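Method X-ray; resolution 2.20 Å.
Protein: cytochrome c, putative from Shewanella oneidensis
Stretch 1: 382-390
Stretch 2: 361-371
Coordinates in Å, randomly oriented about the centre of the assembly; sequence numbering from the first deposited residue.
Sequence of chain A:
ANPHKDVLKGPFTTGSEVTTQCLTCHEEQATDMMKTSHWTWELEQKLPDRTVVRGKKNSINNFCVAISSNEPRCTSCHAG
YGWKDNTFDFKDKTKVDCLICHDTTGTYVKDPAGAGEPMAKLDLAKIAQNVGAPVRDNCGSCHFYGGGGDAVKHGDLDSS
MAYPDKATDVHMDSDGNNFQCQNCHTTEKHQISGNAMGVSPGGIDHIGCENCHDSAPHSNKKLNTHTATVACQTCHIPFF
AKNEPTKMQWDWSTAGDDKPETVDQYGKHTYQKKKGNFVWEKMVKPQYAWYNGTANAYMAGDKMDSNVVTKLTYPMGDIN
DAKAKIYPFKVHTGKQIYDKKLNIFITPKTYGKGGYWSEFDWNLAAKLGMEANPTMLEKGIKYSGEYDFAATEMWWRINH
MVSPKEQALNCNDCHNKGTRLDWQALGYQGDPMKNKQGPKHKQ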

ATOM      1  N   LYS A 382       3.561  20.765 -19.575  1.00 49.09           N
ATOM      2  CA  LYS A 382       3.217  21.949 -18.815  1.00 48.67           C
ATOM      3  C   LYS A 382       1.746  21.898 -18.468  1.00 46.75           C
ATOM      4  O   LYS A 382       0.899  21.563 -19.315  1.00 45.32           O
ATOM      5  CB  LYS A 382       3.487  23.225 -19.648  1.00 48.97           C
ATOM      6  CG  LYS A 382       4.957  23.714 -19.541  1.00 54.03           C
ATOM      7  CD  LYS A 382       5.605  23.936 -20.895  1.00 58.17           C
ATOM      8  CE  LYS A 382       7.079  24.314 -20.705  1.00 61.12           C
ATOM      9  NZ  LYS A 382       7.138  25.677 -20.067  1.00 65.67           N
ATOM     10  N   TYR A 383       1.452  22.289 -17.236  1.00 44.72           N
ATOM     11  CA  TYR A 383       0.077  22.508 -16.843  1.00 43.71           C
ATOM     12  C   TYR A 383      -0.542  23.454 -17.870  1.00 44.70           C
ATOM     13  O   TYR A 383       0.089  24.499 -18.188  1.00 42.52           O
ATOM     14  CB  TYR A 383       0.019  23.121 -15.462  1.00 42.62           C
ATOM     15  CG  TYR A 383      -1.374  23.472 -15.054  1.00 41.77           C
ATOM     16  CD1 TYR A 383      -2.410  22.603 -15.302  1.00 37.75           C
ATOM     17  CD2 TYR A 383      -1.656  24.680 -14.410  1.00 40.41           C
ATOM     18  CE1 TYR A 383      -3.670  22.904 -14.941  1.00 39.50           C
ATOM     19  CE2 TYR A 383      -2.945  24.988 -14.027  1.00 38.58           C
ATOM     20  CZ  TYR A 383      -3.947  24.091 -14.282  1.00 39.84           C
ATOM     21  OH  TYR A 383      -5.272  24.333 -13.924  1.00 38.91           O
ATOM     22  N   SER A 384      -1.740  23.103 -18.385  1.00 43.39           N
ATOM     23  CA  SER A 384      -2.337  23.950 -19.416  1.00 44.74           C
ATOM     24  C   SER A 384      -3.029  25.190 -18.857  1.00 44.72           C
ATOM     25  O   SER A 384      -3.287  26.118 -19.588  1.00 44.52           O
ATOM     26  CB  SER A 384      -3.268  23.172 -20.358  1.00 44.83           C
ATOM     27  OG  SER A 384      -4.458  22.871 -19.685  1.00 43.92           O
ATOM     28  N   GLY A 385      -3.330  25.194 -17.554  1.00 44.42           N
ATOM     29  CA  GLY A 385      -4.089  26.276 -16.992  1.00 42.81           C
ATOM     30  C   GLY A 385      -5.558  25.967 -16.814  1.00 41.58           C
ATOM     31  O   GLY A 385      -6.227  26.743 -16.241  1.00 41.07           O
ATOM     32  N   GLU A 386      -6.029  24.827 -17.293  1.00 41.77           N
ATOM     33  CA  GLU A 386      -7.417  24.412 -17.166  1.00 41.33           C
ATOM     34  C   GLU A 386      -7.498  23.008 -16.481  1.00 38.47           C
ATOM     35  O   GLU A 386      -6.835  22.046 -16.898  1.00 37.30           O
ATOM     36  CB  GLU A 386      -8.034  24.289 -18.563  1.00 41.09           C
ATOM     37  CG  GLU A 386      -8.583  25.560 -19.205  1.00 50.37           C
ATOM     38  CD  GLU A 386      -9.593  25.204 -20.303  1.00 59.40           C
ATOM     39  OE1 GLU A 386     -10.819  25.082 -19.979  1.00 64.77           O
ATOM     40  OE2 GLU A 386      -9.172  24.999 -21.477  1.00 63.73           O
ATOM     41  N   TYR A 387      -8.322  22.892 -15.463  1.00 35.60           N
ATOM     42  CA  TYR A 387      -8.436  21.615 -14.813  1.00 34.97           C
ATOM     43  C   TYR A 387      -9.879  21.234 -14.731  1.00 34.94           C
ATOM     44  O   TYR A 387     -10.777  22.095 -14.872  1.00 34.07           O
ATOM     45  CB  TYR A 387      -7.812  21.636 -13.441  1.00 33.78           C
ATOM     46  CG  TYR A 387      -8.583  22.436 -12.396  1.00 35.26           C
ATOM     47  CD1 TYR A 387      -9.473  21.790 -11.515  1.00 26.66           C
ATOM     48  CD2 TYR A 387      -8.394  23.825 -12.257  1.00 35.90           C
ATOM     49  CE1 TYR A 387     -10.134  22.488 -10.533  1.00 28.85           C
ATOM     50  CE2 TYR A 387      -9.067  24.578 -11.244  1.00 31.31           C
ATOM     51  CZ  TYR A 387      -9.955  23.914 -10.430  1.00 32.79           C
ATOM     52  OH  TYR A 387     -10.639  24.573  -9.439  1.00 34.51           O
ATOM     53  N   ASP A 388     -10.083  19.933 -14.479  1.00 34.79           N
ATOM     54  CA  ASP A 388     -11.385  19.371 -14.087  1.00 32.67           C
ATOM     55  C   ASP A 388     -11.183  18.148 -13.104  1.00 32.61           C
ATOM     56  O   ASP A 388     -10.024  17.886 -12.633  1.00 32.49           O
ATOM     57  CB  ASP A 388     -12.200  19.090 -15.352  1.00 32.00           C
ATOM     58  CG  ASP A 388     -13.656  19.052 -15.077  1.00 38.15           C
ATOM     59  OD1 ASP A 388     -14.091  18.975 -13.878  1.00 39.13           O
ATOM     60  OD2 ASP A 388     -14.453  19.112 -15.998  1.00 43.89           O
ATOM     61  N   PHE A 389     -12.263  17.439 -12.778  1.00 29.95           N
ATOM     62  CA  PHE A 389     -12.169  16.229 -11.946  1.00 30.13           C
ATOM     63  C   PHE A 389     -12.690  14.977 -12.702  1.00 28.72           C
ATOM     64  O   PHE A 389     -13.713  15.050 -13.367  1.00 31.57           O
ATOM     65  CB  PHE A 389     -12.895  16.424 -10.635  1.00 28.77           C
ATOM     66  CG  PHE A 389     -12.273  17.464  -9.743  1.00 30.61           C
ATOM     67  CD1 PHE A 389     -12.679  18.833  -9.812  1.00 30.03           C
ATOM     68  CD2 PHE A 389     -11.210  17.105  -8.861  1.00 26.95           C
ATOM     69  CE1 PHE A 389     -12.092  19.799  -8.960  1.00 24.71           C
ATOM     70  CE2 PHE A 389     -10.657  18.039  -8.013  1.00 27.09           C
ATOM     71  CZ  PHE A 389     -11.074  19.425  -8.097  1.00 25.48           C
ATOM     72  N   ALA A 390     -11.967  13.872 -12.637  1.00 27.36           N
ATOM     73  CA  ALA A 390     -12.429  12.619 -13.258  1.00 27.61           C
ATOM     74  C   ALA A 390     -12.430  11.410 -12.341  1.00 26.63           C
ATOM     75  O   ALA A 390     -11.597  11.328 -11.431  1.00 26.69           O
ATOM     76  CB  ALA A 390     -11.595  12.304 -14.506  1.00 27.09           C
TER
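Stretch 2, residues 361-371: DWNLAAKLGME

Stretch 2 is a helix from Trp-362 onward, and it runs on past the end of the stretch. Its backbone bonds follow the i to i+4 pattern, from Ala-365 N to Asp-361 O (3.0 Å) through Glu-371 N to Lys-367 O (2.9 Å). Asp-361 is the N-cap: its OD1 accepts from Leu-364 N at 3.0 Å. Stretch 1 begins as a loop and becomes a strand at Tyr-387. The helix crosses this strand at 90°, with the axes 10.0 Å apart at closest approach. The loop before the strand lies nearer. The CA atoms of Tyr-383 and Lys-367 are 5.7 Å apart, and those of Gly-385 and Asn-363 are 6.6 Å apart. Residue order therefore runs in opposite senses along this part of the contact.

Tyr-383 points toward the helix and lies against several of its residues. Ala-366 CB sits over one face of its ring, 3.7 Å from the ring centroid, in a CH-pi contact. Tyr-383 CD2 is 3.8 Å from Lys-367 CA. Further along the helix, Met-370 CB is 4.2 Å from Tyr-383 CB. At the other end of the side chain, Asn-363 ND2 donates a hydrogen bond to Tyr-383 OH at 2.7 Å. Asn-363 ND2 also lies 3.1 Å from Gly-385 O, but the angle is too poor for a hydrogen bond.

Trp-362 meets the two aromatic residues of the strand. Its CB lies over the face of the Tyr-387 ring, 3.3 Å from Tyr-387 CZ. Phe-389 turns its ring edge to the face of the indole, with Phe-389 CZ 3.3 Å from Trp-362 NE1. These two ring planes meet at 78°. Water 1 links the segments: it accepts from Trp-362 N at 3.0 Å and hydrogen-bonds Tyr-387 OH at 3.2 Å.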

ATOM      1  N   ASP A 361      -6.692  26.687  -3.863  1.00 40.27           N
ATOM      2  CA  ASP A 361      -6.666  27.109  -5.241  1.00 40.49           C
ATOM      3  C   ASP A 361      -6.056  25.986  -6.068  1.00 38.81           C
ATOM      4  O   ASP A 361      -4.842  25.833  -6.137  1.00 38.76           O
ATOM      5  CB  ASP A 361      -5.804  28.374  -5.299  1.00 41.27           C
ATOM      6  CG  ASP A 361      -5.545  28.873  -6.676  1.00 40.60           C
ATOM      7  OD1 ASP A 361      -5.753  28.172  -7.700  1.00 43.46           O
ATOM      8  OD2 ASP A 361      -5.066  30.028  -6.821  1.00 45.67           O
ATOM      9  N   TRP A 362      -6.918  25.259  -6.753  1.00 36.48           N
ATOM     10  CA  TRP A 362      -6.483  24.146  -7.556  1.00 35.58           C
ATOM     11  C   TRP A 362      -5.558  24.506  -8.708  1.00 35.17           C
ATOM     12  O   TRP A 362      -4.724  23.671  -9.094  1.00 33.66           O
ATOM     13  CB  TRP A 362      -7.691  23.362  -8.100  1.00 33.97           C
ATOM     14  CG  TRP A 362      -8.295  22.408  -7.131  1.00 34.35           C
ATOM     15  CD1 TRP A 362      -9.560  22.432  -6.641  1.00 33.90           C
ATOM     16  CD2 TRP A 362      -7.658  21.290  -6.521  1.00 32.99           C
ATOM     17  NE1 TRP A 362      -9.760  21.407  -5.747  1.00 35.66           N
ATOM     18  CE2 TRP A 362      -8.616  20.670  -5.670  1.00 35.33           C
ATOM     19  CE3 TRP A 362      -6.372  20.730  -6.606  1.00 33.76           C
ATOM     20  CZ2 TRP A 362      -8.346  19.501  -4.950  1.00 32.49           C
ATOM     21  CZ3 TRP A 362      -6.090  19.570  -5.843  1.00 36.56           C
ATOM     22  CH2 TRP A 362      -7.078  18.978  -5.039  1.00 33.15           C
ATOM     23  N   ASN A 363      -5.708  25.703  -9.297  1.00 34.62           N
ATOM     24  CA  ASN A 363      -4.849  26.067 -10.444  1.00 36.05           C
ATOM     25  C   ASN A 363      -3.421  26.207  -9.972  1.00 34.21           C
ATOM     26  O   ASN A 363      -2.543  25.761 -10.600  1.00 32.87           O
ATOM     27  CB  ASN A 363      -5.241  27.402 -11.210  1.00 36.35           C
ATOM     28  CG  ASN A 363      -6.551  27.299 -12.017  1.00 43.25           C
ATOM     29  OD1 ASN A 363      -7.594  27.903 -11.640  1.00 49.68           O
ATOM     30  ND2 ASN A 363      -6.502  26.613 -13.164  1.00 47.83           N
ATOM     31  N   LEU A 364      -3.230  26.939  -8.890  1.00 36.50           N
ATOM     32  CA  LEU A 364      -1.939  27.104  -8.231  1.00 36.11           C
ATOM     33  C   LEU A 364      -1.382  25.731  -7.778  1.00 35.20           C
ATOM     34  O   LEU A 364      -0.212  25.430  -8.016  1.00 36.30           O
ATOM     35  CB  LEU A 364      -2.159  27.949  -6.977  1.00 35.23           C
ATOM     36  CG  LEU A 364      -1.088  28.872  -6.333  1.00 41.44           C
ATOM     37  CD1 LEU A 364      -1.056  28.841  -4.792  1.00 44.18           C
ATOM     38  CD2 LEU A 364       0.337  28.885  -6.981  1.00 41.56           C
ATOM     39  N   ALA A 365      -2.199  24.916  -7.100  1.00 33.86           N
ATOM     40  CA  ALA A 365      -1.740  23.567  -6.705  1.00 33.23           C
ATOM     41  C   ALA A 365      -1.316  22.733  -7.930  1.00 34.34           C
ATOM     42  O   ALA A 365      -0.241  22.135  -7.947  1.00 34.51           O
ATOM     43  CB  ALA A 365      -2.760  22.861  -5.807  1.00 30.71           C
ATOM     44  N   ALA A 366      -2.101  22.775  -8.994  1.00 35.18           N
ATOM     45  CA  ALA A 366      -1.729  22.110 -10.253  1.00 36.29           C
ATOM     46  C   ALA A 366      -0.436  22.599 -10.857  1.00 36.60           C
ATOM     47  O   ALA A 366       0.411  21.783 -11.301  1.00 35.62           O
ATOM     48  CB  ALA A 366      -2.854  22.271 -11.311  1.00 34.69           C
ATOM     49  N   LYS A 367      -0.287  23.934 -10.909  1.00 37.26           N
ATOM     50  CA  LYS A 367       0.884  24.555 -11.544  1.00 38.09           C
ATOM     51  C   LYS A 367       2.132  24.163 -10.743  1.00 37.50           C
ATOM     52  O   LYS A 367       3.159  23.684 -11.284  1.00 39.02           O
ATOM     53  CB  LYS A 367       0.725  26.098 -11.568  1.00 38.06           C
ATOM     54  CG  LYS A 367       2.073  26.915 -11.800  1.00 42.85           C
ATOM     55  CD  LYS A 367       1.968  28.472 -11.304  1.00 52.05           C
ATOM     56  CE  LYS A 367       3.225  29.384 -11.588  1.00 53.69           C
ATOM     57  NZ  LYS A 367       4.165  29.439 -10.433  1.00 53.01           N
ATOM     58  N   LEU A 368       2.044  24.357  -9.447  1.00 37.53           N
ATOM     59  CA  LEU A 368       3.196  24.049  -8.576  1.00 39.74           C
ATOM     60  C   LEU A 368       3.533  22.542  -8.501  1.00 40.30           C
ATOM     61  O   LEU A 368       4.702  22.207  -8.443  1.00 41.84           O
ATOM     62  CB  LEU A 368       3.015  24.648  -7.176  1.00 38.64           C
ATOM     63  CG  LEU A 368       2.988  26.184  -7.032  1.00 40.08           C
ATOM     64  CD1 LEU A 368       2.610  26.530  -5.539  1.00 33.64           C
ATOM     65  CD2 LEU A 368       4.388  26.872  -7.503  1.00 40.77           C
ATOM     66  N   GLY A 369       2.521  21.661  -8.551  1.00 39.88           N
ATOM     67  CA  GLY A 369       2.723  20.215  -8.528  1.00 39.96           C
ATOM     68  C   GLY A 369       3.277  19.725  -9.877  1.00 41.61           C
ATOM     69  O   GLY A 369       4.121  18.835  -9.952  1.00 42.34           O
ATOM     70  N   MET A 370       2.808  20.295 -10.969  1.00 41.27           N
ATOM     71  CA  MET A 370       3.364  19.922 -12.279  1.00 42.35           C
ATOM     72  C   MET A 370       4.785  20.427 -12.552  1.00 43.05           C
ATOM     73  O   MET A 370       5.578  19.734 -13.210  1.00 42.07           O
ATOM     74  CB  MET A 370       2.435  20.338 -13.405  1.00 40.34           C
ATOM     75  CG  MET A 370       1.040  19.635 -13.301  1.00 43.87           C
ATOM     76  SD  MET A 370       1.134  17.848 -13.637  1.00 49.39           S
ATOM     77  CE  MET A 370       0.641  18.031 -15.376  1.00 50.43           C
ATOM     78  N   GLU A 371       5.097  21.634 -12.073  1.00 45.23           N
ATOM     79  CA  GLU A 371       6.471  22.137 -12.206  1.00 48.74           C
ATOM     80  C   GLU A 371       7.413  21.420 -11.279  1.00 49.64           C
ATOM     81  O   GLU A 371       8.593  21.533 -11.434  1.00 51.06           O
ATOM     82  CB  GLU A 371       6.601  23.627 -11.914  1.00 48.85           C
ATOM     83  CG  GLU A 371       5.775  24.528 -12.789  1.00 53.39           C
ATOM     84  CD  GLU A 371       5.747  25.935 -12.202  1.00 59.69           C
ATOM     85  OE1 GLU A 371       6.265  26.116 -11.045  1.00 59.88           O
ATOM     86  OE2 GLU A 371       5.236  26.852 -12.904  1.00 61.92           O
TER
HETATM   87  O   HOH W   1      -9.656  26.468  -7.106  1.00 46.62           O